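Local coordinates for protein sphingomyelinase C (Streptomyces griseocarneus, PDB 7CNE) that belongs to the endonuclease/exonuclease/phosphatase family and folds as a DNase I-like sandwich of two mixed beta sheets, at residues T14-M20 against V50-D56; T149-S153 against G193-V197; W261-Q267 against Y291-A297. All coordinates share one frame; numbering follows the deposited sequence.

Overall arrangement
Interactions 1 and 3 lie in the same mixed sheet, where strand 12-19 is the neighbour of strand 293-297, and Thr14 N reaches Val293 O; their centres are about 17 Å apart. Interaction 2 lies at the end of the other sheet, where its strands give way to loops, yet it abuts interaction 1 through Asn16 ND2 and Asp194 OD2, their centres being about 12 Å apart. Interactions 1 and 2 are buried, pair parallel, and bring carboxylate, amide and imidazole groups to the pocket holding succinic acid. Interaction 3 is antiparallel, only partly buried and farther from the centre of the chain; regular backbone bonds dominate it, with alanine, valine, proline and aromatic contacts around them.

Interaction 1. Residues T14-M20 against V50-D56; sequences TYNTFLM and VLQEAFD
Asn16 and Glu53 meet across the C-terminal ends of two parallel strands, amide against carboxylate. Asn16 ND2 donates to Glu53 OE2 at 2.9 Å in a nearly straight bond (168°) that lies in the amide plane but comes from above the carboxylate, the two planes being 72° apart. The other side of the amide closes an Asx turn, with Asn16 OD1 accepting from Phe18 N at 3.1 Å, so both ends of the group are held and its rotation is fixed. The second carboxylate oxygen, Glu53 OE1, lies in the plane of the Phe18 ring at its edge, 3.5 Å from CD1. Next to this pair, Gln52 O is gripped twice by one residue: Thr17 N donates from above the carbonyl plane, and Thr17 OG1 comes to 2.8 Å. That hydroxyl sits between its own backbone N and carbonyl carbon (chi1 65°), which places both donors before the same oxygen. Strand 12-19, helix 30-39 and strand 48-54 make up a beta-alpha-beta unit in the DNase I-like sandwich; Thr17 and Tyr15 side chains rest on Ile37 of the helix. Regular parallel pairing runs through Tyr15 N to Val50 O at 2.9 Å and Gln52 N to Tyr15 O. After Asn16 faces Gln52 the register slips by one residue, and Phe18 stands nearest Glu53. Leu19 N then donates to Glu53 O, while Leu19 O receives Asp56 N at 2.9 Å and, more weakly, Phe55 N. Farther out, Asp56 is an N-cap residue: OD2 takes the backbone N of Ala59 and OD1 pairs with Thr22 OG1. Asn16 ND2 has a second acceptor in Asp194 OD2, and Arg33 holds Phe18 O.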
loop_
_atom_site.group_PDB
_atom_site.type_symbol
_atom_site.label_atom_id
_atom_site.label_comp_id
_atom_site.label_asym_id
_atom_site.label_seq_id
_atom_site.Cartn_x
_atom_site.Cartn_y
_atom_site.Cartn_z
ATOM N N THR A 14 0.171 -6.675 -0.153
ATOM C CA THR A 14 0.026 -5.248 -0.390
ATOM C C THR A 14 -0.698 -5.076 -1.717
ATOM O O THR A 14 -0.380 -5.763 -2.692
ATOM C CB THR A 14 1.379 -4.497 -0.362
ATOM O OG1 THR A 14 1.159 -3.109 -0.605
ATOM C CG2 THR A 14 2.391 -5.035 -1.379
ATOM N N TYR A 15 -1.690 -4.181 -1.744
ATOM C CA TYR A 15 -2.551 -4.033 -2.917
ATOM C C TYR A 15 -3.063 -2.607 -3.031
ATOM O O TYR A 15 -3.732 -2.102 -2.122
ATOM C CB TYR A 15 -3.732 -5.001 -2.850
ATOM C CG TYR A 15 -4.565 -5.041 -4.114
ATOM C CD1 TYR A 15 -3.969 -5.192 -5.367
ATOM C CD2 TYR A 15 -5.954 -4.929 -4.055
ATOM C CE1 TYR A 15 -4.746 -5.255 -6.534
ATOM C CE2 TYR A 15 -6.728 -4.985 -5.196
ATOM C CZ TYR A 15 -6.131 -5.145 -6.432
ATOM O OH TYR A 15 -6.936 -5.201 -7.555
ATOM N N ASN A 16 -2.774 -1.969 -4.160
ATOM C CA ASN A 16 -3.312 -0.647 -4.466
ATOM C C ASN A 16 -4.678 -0.846 -5.117
ATOM O O ASN A 16 -4.763 -1.359 -6.234
ATOM C CB ASN A 16 -2.355 0.115 -5.379
ATOM C CG ASN A 16 -2.826 1.535 -5.686
ATOM O OD1 ASN A 16 -4.017 1.776 -5.895
ATOM N ND2 ASN A 16 -1.883 2.482 -5.733
ATOM N N THR A 17 -5.739 -0.410 -4.431
ATOM C CA THR A 17 -7.114 -0.725 -4.812
ATOM C C THR A 17 -7.722 0.225 -5.835
ATOM O O THR A 17 -8.789 -0.089 -6.367
ATOM C CB THR A 17 -8.031 -0.723 -3.588
ATOM O OG1 THR A 17 -8.098 0.608 -3.054
ATOM C CG2 THR A 17 -7.530 -1.698 -2.522
ATOM N N PHE A 18 -7.115 1.384 -6.089
ATOM C CA PHE A 18 -7.659 2.364 -7.034
ATOM C C PHE A 18 -9.140 2.655 -6.754
ATOM O O PHE A 18 -10.000 2.595 -7.640
ATOM C CB PHE A 18 -7.451 1.893 -8.477
ATOM C CG PHE A 18 -7.805 2.925 -9.512
ATOM C CD1 PHE A 18 -7.265 4.200 -9.448
ATOM C CD2 PHE A 18 -8.679 2.620 -10.547
ATOM C CE1 PHE A 18 -7.584 5.156 -10.401
ATOM C CE2 PHE A 18 -9.000 3.572 -11.511
ATOM C CZ PHE A 18 -8.457 4.840 -11.433
ATOM N N LEU A 19 -9.445 2.958 -5.494
ATOM C CA LEU A 19 -10.816 3.295 -5.108
ATOM C C LEU A 19 -10.919 4.799 -4.867
ATOM O O LEU A 19 -11.026 5.283 -3.735
ATOM C CB LEU A 19 -11.239 2.502 -3.876
ATOM C CG LEU A 19 -11.389 0.996 -4.087
ATOM C CD1 LEU A 19 -11.643 0.331 -2.735
ATOM C CD2 LEU A 19 -12.507 0.692 -5.088
ATOM N N MET A 20 -10.881 5.539 -5.976
ATOM C CA MET A 20 -11.019 6.982 -5.902
ATOM C C MET A 20 -12.416 7.347 -5.414
ATOM O O MET A 20 -13.374 6.573 -5.543
ATOM C CB MET A 20 -10.747 7.619 -7.265
ATOM C CG MET A 20 -9.371 7.266 -7.832
ATOM S SD MET A 20 -8.555 8.586 -8.768
ATOM C CE MET A 20 -7.830 9.534 -7.433
ATOM N N VAL A 50 -2.297 -4.846 3.488
ATOM C CA VAL A 50 -2.081 -3.401 3.430
ATOM C C VAL A 50 -2.653 -2.902 2.109
ATOM O O VAL A 50 -2.217 -3.334 1.030
ATOM C CB VAL A 50 -0.593 -3.027 3.563
ATOM C CG1 VAL A 50 -0.430 -1.509 3.587
ATOM C CG2 VAL A 50 0.008 -3.625 4.836
ATOM N N LEU A 51 -3.618 -1.989 2.191
ATOM C CA LEU A 51 -4.277 -1.429 1.025
ATOM C C LEU A 51 -3.851 0.015 0.813
ATOM O O LEU A 51 -3.636 0.759 1.773
ATOM C CB LEU A 51 -5.799 -1.479 1.178
ATOM C CG LEU A 51 -6.383 -2.874 1.423
ATOM C CD1 LEU A 51 -7.900 -2.751 1.589
ATOM C CD2 LEU A 51 -6.031 -3.785 0.252
ATOM N N GLN A 52 -3.771 0.417 -0.457
ATOM C CA GLN A 52 -3.596 1.814 -0.820
ATOM C C GLN A 52 -4.779 2.270 -1.665
ATOM O O GLN A 52 -5.538 1.453 -2.192
ATOM C CB GLN A 52 -2.295 2.049 -1.598
ATOM C CG GLN A 52 -1.037 1.589 -0.878
ATOM C CD GLN A 52 -0.787 0.101 -1.067
ATOM O OE1 GLN A 52 -1.004 -0.442 -2.158
ATOM N NE2 GLN A 52 -0.327 -0.563 -0.011
ATOM N N GLU A 53 -4.908 3.594 -1.774
ATOM C CA GLU A 53 -5.922 4.284 -2.582
ATOM C C GLU A 53 -7.348 3.885 -2.201
ATOM O O GLU A 53 -8.261 3.908 -3.030
ATOM C CB GLU A 53 -5.657 4.091 -4.081
ATOM C CG GLU A 53 -4.300 4.681 -4.478
ATOM C CD GLU A 53 -4.130 4.898 -5.976
ATOM O OE1 GLU A 53 -5.136 4.886 -6.717
ATOM O OE2 GLU A 53 -2.973 5.077 -6.415
ATOM N N ALA A 54 -7.558 3.543 -0.931
ATOM C CA ALA A 54 -8.903 3.300 -0.409
ATOM C C ALA A 54 -9.544 4.639 -0.026
ATOM O O ALA A 54 -9.839 4.920 1.135
ATOM C CB ALA A 54 -8.838 2.339 0.772
ATOM N N PHE A 55 -9.729 5.485 -1.045
ATOM C CA PHE A 55 -10.079 6.887 -0.846
ATOM C C PHE A 55 -11.579 7.097 -0.675
ATOM O O PHE A 55 -12.003 7.974 0.090
ATOM C CB PHE A 55 -9.614 7.723 -2.043
ATOM C CG PHE A 55 -8.119 7.819 -2.203
ATOM C CD1 PHE A 55 -7.310 8.198 -1.144
ATOM C CD2 PHE A 55 -7.530 7.562 -3.442
ATOM C CE1 PHE A 55 -5.935 8.312 -1.312
ATOM C CE2 PHE A 55 -6.150 7.671 -3.620
ATOM C CZ PHE A 55 -5.354 8.043 -2.562
ATOM N N ASP A 56 -12.393 6.352 -1.419
ATOM C CA ASP A 56 -13.834 6.492 -1.296
ATOM C C ASP A 56 -14.283 5.934 0.048
ATOM O O ASP A 56 -14.099 4.741 0.323
ATOM C CB ASP A 56 -14.545 5.783 -2.439
ATOM C CG ASP A 56 -16.037 5.986 -2.380
ATOM O OD1 ASP A 56 -16.480 7.115 -2.674
ATOM O OD2 ASP A 56 -16.751 5.037 -2.007
#

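Interaction 2. Residues T149-S153 against G193-V197; sequences THAQS and GDLNV. With SIN (succinic acid), chain C.
His150 and Asp194 stand side by side at the end of strand 142-150, where the parallel pairing of the second sheet of the DNase I-like sandwich runs out into loops. Both side chains have CG anti to the backbone N (chi1 -176° for His150, -179° for Asp194), and they project the same way from one face of the sheet with imidazole and carboxylate planes only modestly tilted. His150 NE2 and Asp194 OD2 lie 3.2 Å apart, but the angle is too poor for a hydrogen bond; each turns instead to the bound succinic acid. NE2 of His150 donates almost straight to SIN O1 at 2.9 Å, with the carboxylate carbon C1 in the plane of the ring at its edge. Asp194 OD2 comes within 2.6 Å of SIN O2, and also accepts from Asn16 ND2. Asn196 has an unusual first torsion, -98°, away from the staggered positions, and this swings ND2 into a place where it serves two acceptors: SIN O1 at 3.0 Å and Ala151 O at 2.9 Å, the latter from above the carbonyl plane. The amide therefore links the start of loop 151-153, through Ala151 O, to the ligand, whose remaining hydrogen bonds include His290 and Arg237. Behind this polar row Ala151 N donates to Asp194 O, continuing the strand pairing past the corner at Gly193. On the other face of the sheet the side chains of Thr149 and Leu195 cross at about a right angle, CG2 of the first 3.7 Å from CD2 of the second, while the threonine hydroxyl is bonded to Gly131 O. In loop 151-153 the Gln152 amide accepts from Cys122 N at OE1, and its NE2 donates to Ser153 O, 2.8 Å away, in the carbonyl plane and on a lone pair.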
loop_
_atom_site.group_PDB
_atom_site.type_symbol
_atom_site.label_atom_id
_atom_site.label_comp_id
_atom_site.label_asym_id
_atom_site.label_seq_id
_atom_site.Cartn_x
_atom_site.Cartn_y
_atom_site.Cartn_z
ATOM N N THR A 149 2.064 1.892 3.730
ATOM C CA THR A 149 2.140 3.238 3.180
ATOM C C THR A 149 1.877 3.228 1.681
ATOM O O THR A 149 1.721 2.179 1.043
ATOM C CB THR A 149 3.501 3.890 3.484
ATOM O OG1 THR A 149 3.422 5.303 3.247
ATOM C CG2 THR A 149 4.601 3.302 2.603
ATOM N N HIS A 150 1.794 4.440 1.150
ATOM C CA HIS A 150 1.706 4.726 -0.275
ATOM C C HIS A 150 2.594 5.949 -0.477
ATOM O O HIS A 150 2.225 7.046 -0.059
ATOM C CB HIS A 150 0.256 5.002 -0.683
ATOM C CG HIS A 150 0.062 5.213 -2.151
ATOM N ND1 HIS A 150 -1.131 5.659 -2.684
ATOM C CD2 HIS A 150 0.898 5.026 -3.202
ATOM C CE1 HIS A 150 -1.016 5.752 -3.997
ATOM N NE2 HIS A 150 0.202 5.366 -4.338
ATOM N N ALA A 151 3.769 5.762 -1.062
ATOM C CA ALA A 151 4.763 6.824 -1.142
ATOM C C ALA A 151 4.481 7.769 -2.317
ATOM O O ALA A 151 3.601 7.537 -3.151
ATOM C CB ALA A 151 6.173 6.228 -1.252
ATOM N N GLN A 152 5.244 8.862 -2.356
ATOM C CA GLN A 152 5.027 9.944 -3.316
ATOM C C GLN A 152 4.935 9.441 -4.758
ATOM O O GLN A 152 5.809 8.717 -5.237
ATOM C CB GLN A 152 6.169 10.957 -3.191
ATOM C CG GLN A 152 6.219 12.011 -4.307
ATOM C CD GLN A 152 5.115 13.024 -4.167
ATOM O OE1 GLN A 152 4.914 13.568 -3.090
ATOM N NE2 GLN A 152 4.378 13.279 -5.254
ATOM N N SER A 153 3.886 9.855 -5.462
ATOM C CA SER A 153 3.734 9.476 -6.858
ATOM C C SER A 153 4.543 10.408 -7.760
ATOM O O SER A 153 4.935 11.512 -7.373
ATOM C CB SER A 153 2.259 9.501 -7.274
ATOM O OG SER A 153 1.747 10.826 -7.223
ATOM N N GLY A 193 3.872 -1.607 1.013
ATOM C CA GLY A 193 3.099 -0.577 0.356
ATOM C C GLY A 193 3.409 -0.447 -1.116
ATOM O O GLY A 193 4.258 -1.150 -1.679
ATOM N N ASP A 194 2.649 0.453 -1.735
ATOM C CA ASP A 194 2.966 1.005 -3.043
ATOM C C ASP A 194 4.045 2.054 -2.808
ATOM O O ASP A 194 3.747 3.189 -2.423
ATOM C CB ASP A 194 1.715 1.611 -3.675
ATOM C CG ASP A 194 1.969 2.191 -5.046
ATOM O OD1 ASP A 194 3.141 2.286 -5.460
ATOM O OD2 ASP A 194 0.974 2.535 -5.718
ATOM N N LEU A 195 5.307 1.680 -3.010
ATOM C CA LEU A 195 6.398 2.600 -2.722
ATOM C C LEU A 195 6.777 3.463 -3.916
ATOM O O LEU A 195 7.649 4.326 -3.775
ATOM C CB LEU A 195 7.622 1.841 -2.202
ATOM C CG LEU A 195 7.306 0.838 -1.089
ATOM C CD1 LEU A 195 8.572 0.182 -0.575
ATOM C CD2 LEU A 195 6.558 1.531 0.053
ATOM N N ASN A 196 6.134 3.265 -5.070
ATOM C CA ASN A 196 6.296 4.132 -6.237
ATOM C C ASN A 196 7.751 4.221 -6.685
ATOM O O ASN A 196 8.188 5.251 -7.198
ATOM C CB ASN A 196 5.715 5.528 -5.974
ATOM C CG ASN A 196 4.315 5.672 -6.531
ATOM O OD1 ASN A 196 4.079 5.328 -7.678
ATOM N ND2 ASN A 196 3.376 6.161 -5.718
ATOM N N VAL A 197 8.495 3.137 -6.475
ATOM C CA VAL A 197 9.874 2.987 -6.924
ATOM C C VAL A 197 9.944 1.753 -7.818
ATOM O O VAL A 197 9.634 0.639 -7.372
ATOM C CB VAL A 197 10.844 2.841 -5.738
ATOM C CG1 VAL A 197 12.255 2.542 -6.235
ATOM C CG2 VAL A 197 10.823 4.091 -4.862
HETATM C C1 SIN C . 1.129 4.893 -8.138
HETATM O O1 SIN C . 0.841 5.607 -7.144
HETATM O O2 SIN C . 1.370 3.674 -7.967
HETATM C C2 SIN C . 1.222 5.503 -9.525
HETATM C C3 SIN C . 0.467 4.664 -10.549
HETATM C C4 SIN C . -1.010 4.583 -10.226
HETATM O O3 SIN C . -1.798 5.433 -10.691
HETATM O O4 SIN C . -1.469 3.667 -9.501
#

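Interaction 3. Residues W261-Q267 against Y291-A297; sequences WRNTVVQ and YPVIAGA
Arg262 O is gripped by two donors from opposite faces of its carbonyl plane: Gly296 N at 3.0 Å across the strands, and Asn263 ND2 of its own strand at 3.1 Å, side-on to the C=O (89° at the oxygen). Strands 261-265 and 293-297 form an antiparallel ladder in one sheet of the DNase I-like sandwich; 261-265 lies between 293-297 and edge strand 218-221, and 293-297 borders 12-19. Arg262-Gly296 and Thr264-Ile294 are hydrogen-bonded pairs; Thr264 N to Ile294 O is the shortest of their bonds, 2.8 Å, and a water links that same oxygen to Thr264 OG1. Val266 N donates to Pro292 O beyond the ladder. On the face of the non-hydrogen-bonded pairs, the six-membered ring of Trp261 lies over the backbone, with Gly296 CA 4.0 Å from its centroid in a CH-pi contact and CZ2 3.5 Å from Ala295 CB; its NE1 is bonded to Val249 O, and Asn263 OD1 accepts from Val249 N. Val265 CG2 meets Val293 CG2 farther along. At the far end Gln267 runs extended along Tyr291, CG over the ring face. Its amide stands nearly perpendicular to that ring, and NE2, which also serves Glu230 OE1, donates to Tyr291 OH at 3.0 Å.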
loop_
_atom_site.group_PDB
_atom_site.type_symbol
_atom_site.label_atom_id
_atom_site.label_comp_id
_atom_site.label_asym_id
_atom_site.label_seq_id
_atom_site.Cartn_x
_atom_site.Cartn_y
_atom_site.Cartn_z
ATOM N N TRP A 261 12.782 -14.935 2.170
ATOM C CA TRP A 261 11.648 -14.031 2.058
ATOM C C TRP A 261 11.408 -13.667 0.601
ATOM O O TRP A 261 12.334 -13.260 -0.111
ATOM C CB TRP A 261 11.910 -12.777 2.885
ATOM C CG TRP A 261 10.768 -11.829 2.933
ATOM C CD1 TRP A 261 10.664 -10.628 2.287
ATOM C CD2 TRP A 261 9.565 -11.986 3.693
ATOM N NE1 TRP A 261 9.456 -10.032 2.592
ATOM C CE2 TRP A 261 8.767 -10.845 3.455
ATOM C CE3 TRP A 261 9.079 -12.990 4.545
ATOM C CZ2 TRP A 261 7.521 -10.675 4.043
ATOM C CZ3 TRP A 261 7.845 -12.823 5.127
ATOM C CH2 TRP A 261 7.072 -11.677 4.871
ATOM N N ARG A 262 10.160 -13.788 0.161
ATOM C CA ARG A 262 9.789 -13.566 -1.228
ATOM C C ARG A 262 8.720 -12.476 -1.337
ATOM O O ARG A 262 7.879 -12.321 -0.447
ATOM C CB ARG A 262 9.283 -14.887 -1.853
ATOM C CG ARG A 262 8.737 -14.777 -3.280
ATOM C CD ARG A 262 8.505 -16.173 -3.882
ATOM N NE ARG A 262 9.776 -16.840 -4.171
ATOM C CZ ARG A 262 9.904 -17.944 -4.900
ATOM N NH1 ARG A 262 8.832 -18.549 -5.405
ATOM N NH2 ARG A 262 11.111 -18.453 -5.111
ATOM N N ASN A 263 8.774 -11.704 -2.424
ATOM C CA ASN A 263 7.644 -10.903 -2.906
ATOM C C ASN A 263 7.207 -11.508 -4.236
ATOM O O ASN A 263 8.015 -11.579 -5.170
ATOM C CB ASN A 263 8.018 -9.428 -3.135
ATOM C CG ASN A 263 8.211 -8.618 -1.846
ATOM O OD1 ASN A 263 8.350 -7.390 -1.911
ATOM N ND2 ASN A 263 8.244 -9.282 -0.692
ATOM N N THR A 264 5.949 -11.926 -4.340
ATOM C CA THR A 264 5.419 -12.472 -5.588
ATOM C C THR A 264 4.375 -11.523 -6.167
ATOM O O THR A 264 3.380 -11.204 -5.504
ATOM C CB THR A 264 4.814 -13.860 -5.374
ATOM O OG1 THR A 264 5.811 -14.718 -4.815
ATOM C CG2 THR A 264 4.346 -14.443 -6.700
ATOM N N VAL A 265 4.609 -11.067 -7.394
ATOM C CA VAL A 265 3.629 -10.260 -8.115
ATOM C C VAL A 265 2.637 -11.214 -8.771
ATOM O O VAL A 265 3.024 -12.065 -9.578
ATOM C CB VAL A 265 4.307 -9.362 -9.158
ATOM C CG1 VAL A 265 3.284 -8.406 -9.790
ATOM C CG2 VAL A 265 5.483 -8.586 -8.526
ATOM N N VAL A 266 1.363 -11.089 -8.420
ATOM C CA VAL A 266 0.348 -12.071 -8.795
ATOM C C VAL A 266 -0.572 -11.427 -9.821
ATOM O O VAL A 266 -1.377 -10.551 -9.482
ATOM C CB VAL A 266 -0.446 -12.565 -7.579
ATOM C CG1 VAL A 266 -1.584 -13.454 -8.030
ATOM C CG2 VAL A 266 0.464 -13.302 -6.594
ATOM N N GLN A 267 -0.477 -11.878 -11.074
ATOM C CA GLN A 267 -1.299 -11.345 -12.167
ATOM C C GLN A 267 -2.628 -12.103 -12.220
ATOM O O GLN A 267 -2.836 -13.004 -13.033
ATOM C CB GLN A 267 -0.532 -11.437 -13.481
ATOM C CG GLN A 267 -1.224 -10.843 -14.704
ATOM C CD GLN A 267 -0.394 -11.021 -15.959
ATOM O OE1 GLN A 267 0.042 -12.126 -16.271
ATOM N NE2 GLN A 267 -0.135 -9.926 -16.662
ATOM N N TYR A 291 -1.101 -4.925 -9.810
ATOM C CA TYR A 291 -1.270 -6.297 -9.382
ATOM C C TYR A 291 -0.954 -6.426 -7.897
ATOM O O TYR A 291 -0.072 -5.734 -7.381
ATOM C CB TYR A 291 -0.354 -7.234 -10.177
ATOM C CG TYR A 291 -0.708 -7.304 -11.648
ATOM C CD1 TYR A 291 -2.025 -7.519 -12.061
ATOM C CD2 TYR A 291 0.274 -7.154 -12.625
ATOM C CE1 TYR A 291 -2.348 -7.589 -13.425
ATOM C CE2 TYR A 291 -0.037 -7.216 -13.978
ATOM C CZ TYR A 291 -1.344 -7.433 -14.370
ATOM O OH TYR A 291 -1.637 -7.495 -15.716
ATOM N N PRO A 292 -1.665 -7.304 -7.192
ATOM C CA PRO A 292 -1.315 -7.583 -5.798
ATOM C C PRO A 292 0.075 -8.198 -5.691
ATOM O O PRO A 292 0.535 -8.929 -6.573
ATOM C CB PRO A 292 -2.397 -8.576 -5.354
ATOM C CG PRO A 292 -2.791 -9.279 -6.639
ATOM C CD PRO A 292 -2.764 -8.164 -7.669
ATOM N N VAL A 293 0.752 -7.876 -4.594
ATOM C CA VAL A 293 2.036 -8.473 -4.256
ATOM C C VAL A 293 1.853 -9.230 -2.951
ATOM O O VAL A 293 1.411 -8.656 -1.948
ATOM C CB VAL A 293 3.143 -7.414 -4.134
ATOM C CG1 VAL A 293 4.403 -8.023 -3.514
ATOM C CG2 VAL A 293 3.432 -6.816 -5.500
ATOM N N ILE A 294 2.170 -10.516 -2.966
ATOM C CA ILE A 294 2.053 -11.364 -1.793
ATOM C C ILE A 294 3.460 -11.719 -1.350
ATOM O O ILE A 294 4.266 -12.225 -2.143
ATOM C CB ILE A 294 1.212 -12.616 -2.073
ATOM C CG1 ILE A 294 -0.244 -12.206 -2.326
ATOM C CG2 ILE A 294 1.318 -13.594 -0.892
ATOM C CD1 ILE A 294 -1.079 -13.275 -2.979
ATOM N N ALA A 295 3.756 -11.434 -0.090
ATOM C CA ALA A 295 5.073 -11.644 0.484
ATOM C C ALA A 295 5.021 -12.746 1.525
ATOM O O ALA A 295 4.099 -12.791 2.343
ATOM C CB ALA A 295 5.588 -10.369 1.140
ATOM N N GLY A 296 6.037 -13.601 1.532
ATOM C CA GLY A 296 6.106 -14.617 2.563
ATOM C C GLY A 296 7.353 -15.453 2.394
ATOM O O GLY A 296 8.053 -15.373 1.379
ATOM N N ALA A 297 7.628 -16.255 3.421
ATOM C CA ALA A 297 8.770 -17.153 3.367
ATOM C C ALA A 297 8.517 -18.211 2.306
ATOM O O ALA A 297 7.454 -18.840 2.275
ATOM C CB ALA A 297 9.019 -17.809 4.726
HETATM O O HOH W 1 5.362 -14.619 -2.259
#